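Local coordinates for protein arginase, mitochondrial (Medicago truncatula, PDB 6VSS) that hydrolyses L-arginine to urea and L-ornithine with a pair of manganese ions, and also converts agmatine to putrescine, at residues B[150-154]-B[304-308]. Residues are numbered along the deposited sequence; the frame is centred on the assembly and turned at random.
Sequences PLRPL and DIVGG
R152, on strand 151-154, reaches across to D304, just before strand 305-308, an instance of a side chain bridging parallel neighbours in the arginase sheet that diverge toward their N-terminal ends. The salt bridge comes first: NH1 of R152 donates to OD1 of D304 at 2.8 Å, meeting the carboxylate oxygen on its syn side. The two flat groups are turned 59° apart, and D304 sets its carboxylate there with CG anti to the backbone N (chi1 -179°). K341, at the chain's C-terminus, forms a second salt bridge to the same OD1.

NH1 of R152 also makes a hydrogen bond of 2.9 Å to O of I305, approaching from above the plane of that carbonyl. Both acceptors, OD1 of D304 and O of I305, lie near the guanidinium plane at its edge. The arginine chain, extended from CG to NE, lies along the start of the other strand, CD of R152 being 3.6 Å from O of I305. With alanine in place of R152, the carbonyl of I305 is likely to lose this donor and D304 one charge partner, K341 being another.

Backbone pairing takes over further along. N of G308 donates to O of P153 at 3.2 Å, and the same oxygen receives a CA-H...O contact from G307. The P153 ring rests its CD 3.7 Å from O of V306, while L154, bridged in parallel with G308, packs against helix 323-339.

Within this α/β fold, then, a single NH1 shared by a carboxylate and a carbonyl ties the strands near their N-terminal ends and probably restrains the guanidinium, while the two cationic groups at OD1 would probably favour a charged D304.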
loop_
_atom_site.group_PDB
_atom_site.type_symbol
_atom_site.label_atom_id
_atom_site.label_comp_id
_atom_site.label_asym_id
_atom_site.label_seq_id
_atom_site.Cartn_x
_atom_site.Cartn_y
_atom_site.Cartn_z
ATOM N N PRO B 150 23.285 -37.200 -3.190
ATOM C CA PRO B 150 22.723 -37.072 -1.850
ATOM C C PRO B 150 21.562 -36.067 -1.795
ATOM O O PRO B 150 21.276 -35.586 -0.722
ATOM C CB PRO B 150 23.925 -36.503 -1.088
ATOM C CG PRO B 150 24.589 -35.582 -2.087
ATOM C CD PRO B 150 24.280 -36.162 -3.452
ATOM N N LEU B 151 20.966 -35.746 -2.947
ATOM C CA LEU B 151 19.877 -34.736 -3.005
ATOM C C LEU B 151 18.692 -35.239 -2.193
ATOM O O LEU B 151 18.336 -36.447 -2.306
ATOM C CB LEU B 151 19.416 -34.502 -4.438
ATOM C CG LEU B 151 20.485 -34.083 -5.443
ATOM C CD1 LEU B 151 19.808 -33.619 -6.720
ATOM C CD2 LEU B 151 21.392 -33.008 -4.869
ATOM N N ARG B 152 18.054 -34.322 -1.475
ATOM C CA ARG B 152 16.807 -34.554 -0.713
ATOM C C ARG B 152 15.820 -33.429 -1.081
ATOM O O ARG B 152 16.204 -32.266 -1.058
ATOM C CB ARG B 152 17.064 -34.709 0.781
ATOM C CG ARG B 152 17.797 -35.984 1.158
ATOM C CD ARG B 152 17.755 -36.242 2.647
ATOM N NE ARG B 152 18.678 -37.303 2.980
ATOM C CZ ARG B 152 18.688 -38.025 4.082
ATOM N NH1 ARG B 152 17.810 -37.824 5.040
ATOM N NH2 ARG B 152 19.602 -38.960 4.229
ATOM N N PRO B 153 14.573 -33.778 -1.421
ATOM C CA PRO B 153 13.585 -32.835 -1.945
ATOM C C PRO B 153 13.030 -31.875 -0.887
ATOM O O PRO B 153 12.429 -32.328 0.098
ATOM C CB PRO B 153 12.472 -33.750 -2.452
ATOM C CG PRO B 153 12.562 -34.902 -1.522
ATOM C CD PRO B 153 14.057 -35.147 -1.453
ATOM N N LEU B 154 13.310 -30.593 -1.087
ATOM C CA LEU B 154 12.659 -29.469 -0.360
ATOM C C LEU B 154 11.722 -28.794 -1.387
ATOM O O LEU B 154 12.159 -28.103 -2.281
ATOM C CB LEU B 154 13.734 -28.576 0.271
ATOM C CG LEU B 154 13.251 -27.716 1.442
ATOM C CD1 LEU B 154 14.410 -26.966 2.129
ATOM C CD2 LEU B 154 12.217 -26.700 0.926
ATOM N N ASP B 304 15.728 -38.255 11.285
ATOM C CA ASP B 304 16.309 -38.201 9.937
ATOM C C ASP B 304 15.276 -37.524 9.037
ATOM O O ASP B 304 14.336 -38.206 8.596
ATOM C CB ASP B 304 16.654 -39.637 9.540
ATOM C CG ASP B 304 17.275 -39.734 8.182
ATOM O OD1 ASP B 304 17.791 -38.691 7.739
ATOM O OD2 ASP B 304 17.150 -40.833 7.559
ATOM N N ILE B 305 15.458 -36.235 8.741
ATOM C CA ILE B 305 14.628 -35.487 7.755
ATOM C C ILE B 305 14.964 -35.931 6.321
ATOM O O ILE B 305 16.095 -35.671 5.807
ATOM C CB ILE B 305 14.739 -33.971 7.952
ATOM C CG1 ILE B 305 14.517 -33.600 9.416
ATOM C CG2 ILE B 305 13.753 -33.263 7.038
ATOM C CD1 ILE B 305 14.991 -32.220 9.753
ATOM N N VAL B 306 13.972 -36.575 5.700
ATOM C CA VAL B 306 14.050 -37.160 4.330
ATOM C C VAL B 306 13.388 -36.248 3.283
ATOM O O VAL B 306 13.711 -36.340 2.082
ATOM C CB VAL B 306 13.480 -38.584 4.297
ATOM C CG1 VAL B 306 14.229 -39.428 5.290
ATOM C CG2 VAL B 306 12.002 -38.653 4.576
ATOM N N GLY B 307 12.474 -35.371 3.687
ATOM C CA GLY B 307 11.914 -34.381 2.765
ATOM C C GLY B 307 11.192 -33.287 3.505
ATOM O O GLY B 307 10.982 -33.412 4.707
ATOM N N GLY B 308 10.693 -32.300 2.762
ATOM C CA GLY B 308 9.972 -31.192 3.381
ATOM C C GLY B 308 9.343 -30.310 2.331
ATOM O O GLY B 308 9.597 -30.483 1.153
#